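Local atomic coordinates of ethylbenzene dehydrogenase alpha-subunit (Aromatoleum aromaticum, PDB entry 2IVF), a protein that is the alpha subunit of a three-chain molybdoenzyme of the molybdopterin oxidoreductase family and holds molybdenum, two pterin dinucleotide cofactors and an iron-sulfur cluster. Residues W257-P262 with I917-D922; P146-G151 with W163-G168; L334-T339 with A345-G350. All coordinates share one frame; numbering follows the deposited sequence.

Interaction 1 of 3, residues W257-P262 with I917-D922; sequences WSYTYP and IVYFWD. With MGD (2-amino-5,6-dimercapto-7-methyl-3,7,8a,9-tetrahydro-8-oxa-1,3,9,10-tetraaza-anthracen-4-one guanosine dinucleotide), chain M.
Tyr259 and Tyr919 bring two aromatic rings together from chain segments more than 650 residues apart. The CE2 corner of Tyr259 lies over the centre of the Tyr919 ring, with CE2 of Tyr259 3.5 Å from CE1 of Tyr919. The ring planes stand 44° apart with centroids separated by 4.5 Å, an oblique pairing that is neither a stack nor a T. In both tyrosines the ring swings away from the carbonyl, to the side of the backbone N, and so extends into the gap between the two backbones. Even the nearest CA atoms, Tyr259 CA and Tyr919 CA, are 9.9 Å apart. CG2 of Ile917 backs the other face of the Tyr919 ring, toward its rim. Tyrosine suits this buried place because its ring fills the gap while its hydroxyl can still find a polar partner: OH of Tyr259 is hydrogen-bonded to Asp133 of the beta-subunit.

The contact joins the short helix 257-260 of the molybdopterin oxidoreductase region to the loop following strand 915-917 in the dinucleotide-binding domain, a member of the double-psi beta-barrel clan, beside the cofactor MGD. Backbone and side chain of the helix grip this ligand. The carbonyl O of Tyr259 accepts from MGD N19 at 2.8 Å, and O of Thr260 accepts from N22 at 3.0 Å, both bonds well bent (132° and 138°). Thr260 OG1 donates to phosphate oxygen O1A of MGD at 2.8 Å; CG2 of Thr260 meanwhile lies 3.3 Å from the ester oxygen O3A of MGD, which links the phosphate to the pterin part. On the other segment Phe920 belongs to the pocket of MD1, the second pterin guanosine dinucleotide in the model.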
loop_
_atom_site.group_PDB
_atom_site.type_symbol
_atom_site.label_atom_id
_atom_site.label_comp_id
_atom_site.label_asym_id
_atom_site.label_seq_id
_atom_site.Cartn_x
_atom_site.Cartn_y
_atom_site.Cartn_z
ATOM N N TRP A 257 -1.582 9.611 3.819
ATOM C CA TRP A 257 -0.506 9.503 2.831
ATOM C C TRP A 257 0.503 8.371 3.045
ATOM O O TRP A 257 1.087 7.889 2.062
ATOM C CB TRP A 257 0.240 10.801 2.737
ATOM C CG TRP A 257 -0.358 11.835 1.828
ATOM C CD1 TRP A 257 -1.662 11.927 1.401
ATOM C CD2 TRP A 257 0.309 12.959 1.306
ATOM N NE1 TRP A 257 -1.818 13.024 0.593
ATOM C CE2 TRP A 257 -0.618 13.686 0.523
ATOM C CE3 TRP A 257 1.614 13.392 1.361
ATOM C CZ2 TRP A 257 -0.255 14.849 -0.176
ATOM C CZ3 TRP A 257 1.960 14.523 0.690
ATOM C CH2 TRP A 257 1.051 15.228 -0.080
ATOM N N SER A 258 0.802 8.015 4.306
ATOM C CA SER A 258 1.684 6.871 4.554
ATOM C C SER A 258 1.186 5.674 3.758
ATOM O O SER A 258 1.938 5.001 3.102
ATOM C CB SER A 258 1.695 6.497 6.010
ATOM O OG SER A 258 2.451 5.317 6.221
ATOM N N TYR A 259 -0.102 5.406 3.851
ATOM C CA TYR A 259 -0.716 4.354 3.064
ATOM C C TYR A 259 -0.930 4.752 1.614
ATOM O O TYR A 259 -0.652 3.978 0.685
ATOM C CB TYR A 259 -2.097 3.995 3.613
ATOM C CG TYR A 259 -2.086 3.086 4.818
ATOM C CD1 TYR A 259 -1.022 3.076 5.729
ATOM C CD2 TYR A 259 -3.154 2.266 5.067
ATOM C CE1 TYR A 259 -1.044 2.217 6.822
ATOM C CE2 TYR A 259 -3.190 1.392 6.143
ATOM C CZ TYR A 259 -2.143 1.374 7.023
ATOM O OH TYR A 259 -2.220 0.516 8.096
ATOM N N THR A 260 -1.435 5.957 1.422
ATOM C CA THR A 260 -2.108 6.294 0.162
ATOM C C THR A 260 -1.311 7.137 -0.853
ATOM O O THR A 260 -1.737 7.270 -2.008
ATOM C CB THR A 260 -3.469 6.968 0.461
ATOM O OG1 THR A 260 -3.241 8.272 0.998
ATOM C CG2 THR A 260 -4.272 6.100 1.413
ATOM N N TYR A 261 -0.131 7.617 -0.475
ATOM C CA TYR A 261 0.724 8.395 -1.396
ATOM C C TYR A 261 2.165 8.166 -1.107
ATOM O O TYR A 261 2.936 9.105 -0.953
ATOM C CB TYR A 261 0.367 9.889 -1.271
ATOM C CG TYR A 261 0.744 10.797 -2.433
ATOM C CD1 TYR A 261 1.161 10.316 -3.655
ATOM C CD2 TYR A 261 0.601 12.162 -2.296
ATOM C CE1 TYR A 261 1.447 11.176 -4.704
ATOM C CE2 TYR A 261 0.872 13.009 -3.318
ATOM C CZ TYR A 261 1.261 12.521 -4.538
ATOM O OH TYR A 261 1.502 13.410 -5.544
ATOM N N PRO A 262 2.578 6.881 -1.065
ATOM C CA PRO A 262 3.971 6.587 -0.726
ATOM C C PRO A 262 4.971 7.091 -1.732
ATOM O O PRO A 262 6.083 7.369 -1.357
ATOM C CB PRO A 262 4.013 5.066 -0.627
ATOM C CG PRO A 262 2.834 4.573 -1.450
ATOM C CD PRO A 262 1.793 5.661 -1.322
ATOM N N ILE A 917 -11.389 0.681 13.070
ATOM C CA ILE A 917 -10.927 0.938 11.728
ATOM C C ILE A 917 -10.791 -0.345 10.942
ATOM O O ILE A 917 -10.157 -1.302 11.416
ATOM C CB ILE A 917 -9.520 1.542 11.774
ATOM C CG1 ILE A 917 -9.491 2.778 12.696
ATOM C CG2 ILE A 917 -9.018 1.883 10.350
ATOM C CD1 ILE A 917 -8.059 3.321 12.925
ATOM N N VAL A 918 -11.337 -0.355 9.728
ATOM C CA VAL A 918 -11.051 -1.413 8.770
ATOM C C VAL A 918 -10.676 -0.772 7.446
ATOM O O VAL A 918 -11.485 -0.096 6.830
ATOM C CB VAL A 918 -12.282 -2.352 8.555
ATOM C CG1 VAL A 918 -11.941 -3.479 7.574
ATOM C CG2 VAL A 918 -12.824 -2.903 9.890
ATOM N N TYR A 919 -9.411 -0.916 7.079
ATOM C CA TYR A 919 -8.906 -0.520 5.765
ATOM C C TYR A 919 -9.402 -1.606 4.866
ATOM O O TYR A 919 -9.396 -2.755 5.280
ATOM C CB TYR A 919 -7.382 -0.560 5.772
ATOM C CG TYR A 919 -6.783 0.410 6.751
ATOM C CD1 TYR A 919 -6.740 1.754 6.461
ATOM C CD2 TYR A 919 -6.225 -0.030 7.952
ATOM C CE1 TYR A 919 -6.171 2.646 7.348
ATOM C CE2 TYR A 919 -5.698 0.859 8.844
ATOM C CZ TYR A 919 -5.634 2.179 8.523
ATOM O OH TYR A 919 -5.121 3.088 9.389
ATOM N N PHE A 920 -9.932 -1.279 3.688
ATOM C CA PHE A 920 -10.803 -2.270 3.059
ATOM C C PHE A 920 -10.117 -3.506 2.557
ATOM O O PHE A 920 -8.901 -3.518 2.312
ATOM C CB PHE A 920 -11.725 -1.659 2.002
ATOM C CG PHE A 920 -11.040 -1.102 0.799
ATOM C CD1 PHE A 920 -10.479 -1.942 -0.131
ATOM C CD2 PHE A 920 -11.030 0.256 0.559
ATOM C CE1 PHE A 920 -9.896 -1.444 -1.260
ATOM C CE2 PHE A 920 -10.437 0.773 -0.594
ATOM C CZ PHE A 920 -9.909 -0.064 -1.500
ATOM N N TRP A 921 -10.917 -4.562 2.405
ATOM C CA TRP A 921 -10.460 -5.868 1.962
ATOM C C TRP A 921 -11.447 -6.373 0.921
ATOM O O TRP A 921 -12.611 -5.903 0.869
ATOM C CB TRP A 921 -10.443 -6.842 3.153
ATOM C CG TRP A 921 -9.510 -6.367 4.237
ATOM C CD1 TRP A 921 -9.850 -5.684 5.361
ATOM C CD2 TRP A 921 -8.088 -6.480 4.246
ATOM N NE1 TRP A 921 -8.721 -5.408 6.126
ATOM C CE2 TRP A 921 -7.625 -5.896 5.461
ATOM C CE3 TRP A 921 -7.169 -7.095 3.403
ATOM C CZ2 TRP A 921 -6.279 -5.829 5.794
ATOM C CZ3 TRP A 921 -5.849 -7.030 3.730
ATOM C CH2 TRP A 921 -5.403 -6.401 4.903
ATOM N N ASP A 922 -11.020 -7.322 0.092
ATOM C CA ASP A 922 -11.956 -7.887 -0.863
ATOM C C ASP A 922 -12.886 -8.790 -0.113
ATOM O O ASP A 922 -12.494 -9.394 0.875
ATOM C CB ASP A 922 -11.211 -8.635 -1.965
ATOM C CG ASP A 922 -11.997 -8.732 -3.259
ATOM O OD1 ASP A 922 -13.236 -8.474 -3.291
ATOM O OD2 ASP A 922 -11.330 -9.153 -4.241
HETATM P PB MGD M . -8.323 7.568 3.154
HETATM O O1B MGD M . -7.427 6.398 2.946
HETATM O O2B MGD M . -9.775 7.257 3.208
HETATM O O3B MGD M . -8.157 8.753 2.127
HETATM O O3A MGD M . -6.656 7.985 0.217
HETATM P PA MGD M . -6.897 9.212 1.209
HETATM O O1A MGD M . -5.648 9.363 1.962
HETATM O O2A MGD M . -7.399 10.357 0.472
HETATM O "O5'" MGD M . -7.930 8.315 4.523
HETATM C "C5'" MGD M . -7.841 7.552 5.735
HETATM C "C4'" MGD M . -7.775 8.489 6.938
HETATM O "O4'" MGD M . -9.018 9.155 7.104
HETATM C "C3'" MGD M . -7.717 7.540 8.112
HETATM O "O3'" MGD M . -6.342 7.337 8.416
HETATM C "C2'" MGD M . -8.449 8.318 9.213
HETATM O "O2'" MGD M . -7.522 8.677 10.255
HETATM C "C1'" MGD M . -8.989 9.559 8.482
HETATM N N9 MGD M . -10.369 9.833 8.947
HETATM C C8 MGD M . -11.426 9.007 8.961
HETATM N N7 MGD M . -12.516 9.639 9.413
HETATM C C5 MGD M . -12.127 10.912 9.677
HETATM C C6 MGD M . -12.730 12.055 10.184
HETATM O O6 MGD M . -13.909 12.131 10.553
HETATM N N1 MGD M . -11.943 13.205 10.294
HETATM C C2 MGD M . -10.583 13.279 9.958
HETATM N N2 MGD M . -9.889 14.458 10.121
HETATM N N3 MGD M . -10.028 12.171 9.449
HETATM C C4 MGD M . -10.760 11.021 9.336
HETATM C C10 MGD M . -7.647 7.545 -0.638
HETATM C C11 MGD M . -7.050 7.381 -2.014
HETATM O O11 MGD M . -6.006 6.502 -1.916
HETATM C C12 MGD M . -8.050 6.966 -3.103
HETATM S S12 MGD M . -9.720 7.516 -3.089
HETATM C C13 MGD M . -7.635 6.148 -4.124
HETATM S S13 MGD M . -8.756 5.705 -5.364
HETATM C C14 MGD M . -6.240 5.623 -4.158
HETATM N N15 MGD M . -6.299 4.231 -3.628
HETATM C C16 MGD M . -5.197 3.650 -2.972
HETATM C C17 MGD M . -5.158 2.331 -2.600
HETATM O O17 MGD M . -6.128 1.564 -2.808
HETATM N N18 MGD M . -4.001 1.864 -1.943
HETATM C C19 MGD M . -2.925 2.655 -1.687
HETATM N N19 MGD M . -1.872 2.106 -1.049
HETATM N N20 MGD M . -3.016 3.947 -2.033
HETATM C C21 MGD M . -4.086 4.435 -2.681
HETATM N N22 MGD M . -4.144 5.778 -3.038
HETATM C C23 MGD M . -5.378 6.490 -3.198
#

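Interaction 2 of 3, residues P146-G151 with W163-G168; sequences PLKRVG and WDEAAG
Pro146 points CG at one face of the Trp163 indole, and this is the close-packed part of the contact. CG of Pro146 stands over the five-membered ring of Trp163, 3.7 Å from its centroid and 14° off the normal, a CH-pi interaction; CG of Pro146 to CD1 of Trp163 is 3.6 Å. The compact proline ring presents C-H groups to the electron-rich indole without a flexible chain to order. Trp163 NE1 is engaged by the carbonyl of Glu683. Beside this pair the small methyl of Ala166 lets the helix come near, its CB 4.1 Å from CB of Pro146.

Toward the partly exposed side the apolar packing gives way to charge. Lys148 and Glu165 both run out extended (chi1 175° and 167°), crossing at about a right angle. NZ of Lys148 reaches the anti lone pair of OE2 of Glu165 at 3.1 Å, a salt bridge. The ammonium has its strongest polar partner in Asp169, the next residue along the helix, in a second salt bridge. Long chains suit this border, where methylenes can pack and the charged ends can probably reach solvent.

Strands 147-149 and 158-160 form a beta hairpin at the edge of a mixed sheet, with strand 648-651 on the other side of 147-149; helix 163-181 packs against this sheet, Trp163 and Ala166 touching Leu650.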
loop_
_atom_site.group_PDB
_atom_site.type_symbol
_atom_site.label_atom_id
_atom_site.label_comp_id
_atom_site.label_asym_id
_atom_site.label_seq_id
_atom_site.Cartn_x
_atom_site.Cartn_y
_atom_site.Cartn_z
ATOM N N PRO A 146 -11.290 -17.794 -20.603
ATOM C CA PRO A 146 -12.684 -17.456 -20.351
ATOM C C PRO A 146 -13.339 -18.549 -19.568
ATOM O O PRO A 146 -13.142 -19.726 -19.877
ATOM C CB PRO A 146 -13.291 -17.357 -21.736
ATOM C CG PRO A 146 -12.154 -17.116 -22.653
ATOM C CD PRO A 146 -10.996 -17.862 -22.050
ATOM N N LEU A 147 -14.083 -18.156 -18.547
ATOM C CA LEU A 147 -14.774 -19.094 -17.674
ATOM C C LEU A 147 -16.250 -18.869 -17.776
ATOM O O LEU A 147 -16.705 -17.709 -17.810
ATOM C CB LEU A 147 -14.344 -18.821 -16.239
ATOM C CG LEU A 147 -12.862 -19.062 -15.990
ATOM C CD1 LEU A 147 -12.491 -18.583 -14.532
ATOM C CD2 LEU A 147 -12.535 -20.521 -16.250
ATOM N N LYS A 148 -16.985 -19.967 -17.732
ATOM C CA LYS A 148 -18.419 -19.942 -17.702
ATOM C C LYS A 148 -18.932 -20.654 -16.443
ATOM O O LYS A 148 -18.495 -21.745 -16.104
ATOM C CB LYS A 148 -18.965 -20.603 -18.958
ATOM C CG LYS A 148 -20.500 -20.734 -18.984
ATOM C CD LYS A 148 -20.924 -20.944 -20.418
ATOM C CE LYS A 148 -22.376 -21.141 -20.604
ATOM N NZ LYS A 148 -22.643 -20.873 -22.062
ATOM N N ARG A 149 -19.893 -20.023 -15.794
ATOM C CA ARG A 149 -20.484 -20.539 -14.591
ATOM C C ARG A 149 -21.134 -21.884 -14.834
ATOM O O ARG A 149 -21.883 -22.078 -15.800
ATOM C CB ARG A 149 -21.557 -19.564 -14.082
ATOM C CG ARG A 149 -22.364 -20.073 -12.929
ATOM C CD ARG A 149 -23.217 -18.947 -12.342
ATOM N NE ARG A 149 -24.259 -18.461 -13.270
ATOM C CZ ARG A 149 -25.472 -18.981 -13.440
ATOM N NH1 ARG A 149 -25.865 -20.081 -12.794
ATOM N NH2 ARG A 149 -26.306 -18.411 -14.307
ATOM N N VAL A 150 -20.867 -22.789 -13.900
ATOM C CA VAL A 150 -21.441 -24.094 -13.892
ATOM C C VAL A 150 -22.494 -24.297 -12.804
ATOM O O VAL A 150 -23.520 -24.904 -13.071
ATOM C CB VAL A 150 -20.326 -25.155 -13.782
ATOM C CG1 VAL A 150 -20.916 -26.535 -13.444
ATOM C CG2 VAL A 150 -19.598 -25.234 -15.120
ATOM N N GLY A 151 -22.226 -23.818 -11.592
ATOM C CA GLY A 151 -23.189 -23.945 -10.494
ATOM C C GLY A 151 -24.045 -22.690 -10.394
ATOM O O GLY A 151 -24.365 -22.058 -11.411
ATOM N N TRP A 163 -13.348 -17.857 -26.153
ATOM C CA TRP A 163 -13.766 -16.466 -26.274
ATOM C C TRP A 163 -15.006 -16.376 -27.176
ATOM O O TRP A 163 -15.899 -15.581 -26.975
ATOM C CB TRP A 163 -12.654 -15.619 -26.870
ATOM C CG TRP A 163 -11.751 -15.071 -25.895
ATOM C CD1 TRP A 163 -10.567 -15.585 -25.504
ATOM C CD2 TRP A 163 -11.944 -13.879 -25.162
ATOM N NE1 TRP A 163 -9.998 -14.792 -24.535
ATOM C CE2 TRP A 163 -10.824 -13.717 -24.325
ATOM C CE3 TRP A 163 -12.959 -12.919 -25.131
ATOM C CZ2 TRP A 163 -10.685 -12.631 -23.472
ATOM C CZ3 TRP A 163 -12.818 -11.838 -24.293
ATOM C CH2 TRP A 163 -11.692 -11.703 -23.467
ATOM N N ASP A 164 -15.047 -17.197 -28.180
ATOM C CA ASP A 164 -16.178 -17.193 -29.082
ATOM C C ASP A 164 -17.491 -17.506 -28.372
ATOM O O ASP A 164 -18.492 -16.827 -28.564
ATOM C CB ASP A 164 -15.945 -18.225 -30.153
ATOM C CG ASP A 164 -16.728 -17.939 -31.375
ATOM O OD1 ASP A 164 -16.305 -17.012 -32.096
ATOM O OD2 ASP A 164 -17.751 -18.641 -31.580
ATOM N N GLU A 165 -17.483 -18.550 -27.564
ATOM C CA GLU A 165 -18.679 -18.924 -26.811
ATOM C C GLU A 165 -19.050 -17.840 -25.825
ATOM O O GLU A 165 -20.221 -17.416 -25.766
ATOM C CB GLU A 165 -18.460 -20.241 -26.067
ATOM C CG GLU A 165 -19.540 -20.527 -25.003
ATOM C CD GLU A 165 -19.609 -21.967 -24.549
ATOM O OE1 GLU A 165 -18.818 -22.792 -25.018
ATOM O OE2 GLU A 165 -20.491 -22.275 -23.741
ATOM N N ALA A 166 -18.044 -17.370 -25.074
ATOM C CA ALA A 166 -18.226 -16.378 -23.985
ATOM C C ALA A 166 -18.716 -15.020 -24.516
ATOM O O ALA A 166 -19.739 -14.492 -24.065
ATOM C CB ALA A 166 -16.952 -16.245 -23.186
ATOM N N ALA A 167 -18.046 -14.502 -25.540
ATOM C CA ALA A 167 -18.489 -13.257 -26.179
ATOM C C ALA A 167 -19.847 -13.424 -26.843
ATOM O O ALA A 167 -20.655 -12.499 -26.848
ATOM C CB ALA A 167 -17.442 -12.773 -27.188
ATOM N N GLY A 168 -20.103 -14.607 -27.397
ATOM C CA GLY A 168 -21.404 -14.938 -27.983
ATOM C C GLY A 168 -22.542 -14.914 -26.968
ATOM O O GLY A 168 -23.622 -14.364 -27.239
#

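Interaction 3 of 3, residues L334-T339 with A345-G350; sequences LVRMDT and AEDVDG
Arg336 and Asp347 face each other between the end of strand 334-336 and helix 345-349, and their charges carry the contact. The strand is an outer one of a three-stranded antiparallel sheet with 395-400 and 385-389, here tied to the short helix that follows it. The ionic link is long: NH1 of Arg336 lies 3.4 Å from OD1 of Asp347, a salt bridge without a hydrogen bond. The carboxylate sits at the edge of the guanidinium near its plane, yet the two planes are 81° apart, so NH1 of Arg336 is as near to CG of Asp347, at 3.3 Å, as to an oxygen. CD of Arg336 also comes within 3.6 Å of OD2 of Asp347. The strongest polar partner of the aspartate is the backbone N of Ser344, just ahead of the helix, which donates to OD2.

Hydrogen bonding is concentrated on the strand side, where Arg336 grips Asp338 side-on. NE of Arg336 donates to OD1 of Asp338 at 3.0 Å, along the syn lone pair. NH2 of Arg336 meets OD2 of Asp338 at 2.8 Å and nearly straight (168°), on the syn side but somewhat out of the carboxylate plane. The arginine chain bends at chi3 (52°), turning the NE and NH2 edge toward Asp338 while NH1 is left for Asp347.

Apolar contact is slight: CG2 of Thr339 lies above one guanidinium face, toward the rim. Arginine suits the centre of this group because its flat head has several N-H directions to offer.

One cation thus stands between two carboxylates in a salt-bridge network. The two-bond grip on Asp338 fixes the rotation of the guanidinium, while the longer link to Asp347 is probably mainly electrostatic and, at this partly exposed surface, likely to be softened by water.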
loop_
_atom_site.group_PDB
_atom_site.type_symbol
_atom_site.label_atom_id
_atom_site.label_comp_id
_atom_site.label_asym_id
_atom_site.label_seq_id
_atom_site.Cartn_x
_atom_site.Cartn_y
_atom_site.Cartn_z
ATOM N N LEU A 334 -24.578 41.350 1.613
ATOM C CA LEU A 334 -25.686 41.622 2.511
ATOM C C LEU A 334 -26.824 40.624 2.369
ATOM O O LEU A 334 -27.197 40.208 1.263
ATOM C CB LEU A 334 -26.205 43.011 2.270
ATOM C CG LEU A 334 -25.270 44.178 2.577
ATOM C CD1 LEU A 334 -25.971 45.476 2.078
ATOM C CD2 LEU A 334 -24.970 44.262 4.077
ATOM N N VAL A 335 -27.363 40.269 3.530
ATOM C CA VAL A 335 -28.409 39.309 3.678
ATOM C C VAL A 335 -29.533 40.006 4.416
ATOM O O VAL A 335 -29.297 40.826 5.302
ATOM C CB VAL A 335 -27.904 38.054 4.446
ATOM C CG1 VAL A 335 -29.020 37.059 4.606
ATOM C CG2 VAL A 335 -26.763 37.419 3.705
ATOM N N ARG A 336 -30.752 39.716 3.990
ATOM C CA ARG A 336 -31.957 40.294 4.537
ATOM C C ARG A 336 -32.265 39.590 5.843
ATOM O O ARG A 336 -32.219 38.357 5.914
ATOM C CB ARG A 336 -33.117 40.092 3.555
ATOM C CG ARG A 336 -32.967 40.840 2.228
ATOM C CD ARG A 336 -34.119 40.587 1.267
ATOM N NE ARG A 336 -35.423 40.820 1.871
ATOM C CZ ARG A 336 -36.571 40.896 1.196
ATOM N NH1 ARG A 336 -36.609 40.781 -0.120
ATOM N NH2 ARG A 336 -37.694 41.072 1.853
ATOM N N MET A 337 -32.559 40.359 6.883
ATOM C CA MET A 337 -32.886 39.779 8.190
ATOM C C MET A 337 -34.321 39.258 8.269
ATOM O O MET A 337 -34.663 38.535 9.207
ATOM C CB MET A 337 -32.621 40.782 9.308
ATOM C CG MET A 337 -31.143 41.072 9.522
ATOM S SD MET A 337 -30.282 39.629 10.098
ATOM C CE MET A 337 -29.724 38.848 8.575
ATOM N N ASP A 338 -35.154 39.603 7.294
ATOM C CA ASP A 338 -36.504 39.059 7.245
ATOM C C ASP A 338 -36.619 37.702 6.518
ATOM O O ASP A 338 -37.328 36.816 7.006
ATOM C CB ASP A 338 -37.471 40.090 6.664
ATOM C CG ASP A 338 -37.142 40.499 5.235
ATOM O OD1 ASP A 338 -36.036 40.211 4.749
ATOM O OD2 ASP A 338 -38.013 41.124 4.595
ATOM N N THR A 339 -35.965 37.535 5.368
ATOM C CA THR A 339 -36.104 36.296 4.580
ATOM C C THR A 339 -34.881 35.371 4.705
ATOM O O THR A 339 -34.968 34.170 4.436
ATOM C CB THR A 339 -36.312 36.572 3.072
ATOM O OG1 THR A 339 -35.145 37.195 2.521
ATOM C CG2 THR A 339 -37.544 37.453 2.819
ATOM N N ALA A 345 -30.844 43.097 -6.258
ATOM C CA ALA A 345 -31.213 44.323 -6.940
ATOM C C ALA A 345 -32.693 44.266 -7.276
ATOM O O ALA A 345 -33.348 45.294 -7.322
ATOM C CB ALA A 345 -30.377 44.506 -8.178
ATOM N N GLU A 346 -33.212 43.051 -7.493
ATOM C CA GLU A 346 -34.651 42.836 -7.681
ATOM C C GLU A 346 -35.419 43.397 -6.491
ATOM O O GLU A 346 -36.382 44.114 -6.657
ATOM C CB GLU A 346 -34.988 41.339 -7.854
ATOM C CG GLU A 346 -36.391 41.140 -8.432
ATOM C CD GLU A 346 -36.875 39.692 -8.533
ATOM O OE1 GLU A 346 -36.154 38.753 -8.215
ATOM O OE2 GLU A 346 -38.042 39.499 -8.941
ATOM N N ASP A 347 -34.983 43.041 -5.288
ATOM C CA ASP A 347 -35.601 43.535 -4.061
ATOM C C ASP A 347 -35.501 45.049 -3.966
ATOM O O ASP A 347 -36.476 45.718 -3.581
ATOM C CB ASP A 347 -34.925 42.945 -2.822
ATOM C CG ASP A 347 -34.856 41.421 -2.837
ATOM O OD1 ASP A 347 -35.778 40.782 -3.380
ATOM O OD2 ASP A 347 -33.898 40.869 -2.265
ATOM N N VAL A 348 -34.334 45.595 -4.309
ATOM C CA VAL A 348 -34.046 47.020 -4.046
ATOM C C VAL A 348 -34.601 47.993 -5.094
ATOM O O VAL A 348 -35.196 49.009 -4.731
ATOM C CB VAL A 348 -32.520 47.270 -3.859
ATOM C CG1 VAL A 348 -32.254 48.744 -3.520
ATOM C CG2 VAL A 348 -31.944 46.342 -2.782
ATOM N N ASP A 349 -34.384 47.704 -6.383
ATOM C CA ASP A 349 -34.863 48.587 -7.471
ATOM C C ASP A 349 -35.447 47.860 -8.691
ATOM O O ASP A 349 -35.573 48.438 -9.763
ATOM C CB ASP A 349 -33.749 49.551 -7.905
ATOM C CG ASP A 349 -32.480 48.846 -8.321
ATOM O OD1 ASP A 349 -32.528 47.692 -8.801
ATOM O OD2 ASP A 349 -31.405 49.461 -8.170
ATOM N N GLY A 350 -35.810 46.596 -8.524
ATOM C CA GLY A 350 -36.351 45.803 -9.624
ATOM C C GLY A 350 -35.342 45.405 -10.679
ATOM O O GLY A 350 -35.717 45.181 -11.815
#

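Overall arrangement
The three contacts sample different depths of one large subunit. Interaction 1 is core, joining two sequence-distant regions beside a cofactor through aromatic rings. Interaction 2 lies farther out, 35 Å from it between centres, and ties a strand to a helix close by in sequence, with a buried apolar half and a charged border. Interaction 3 is a surface contact on the far side of the chain's centre from both others, its centre 66 Å from that of interaction 2. It too pairs a strand with a following helix, but almost wholly through charge. Among these three contacts, charge takes over from aromatic packing toward the surface.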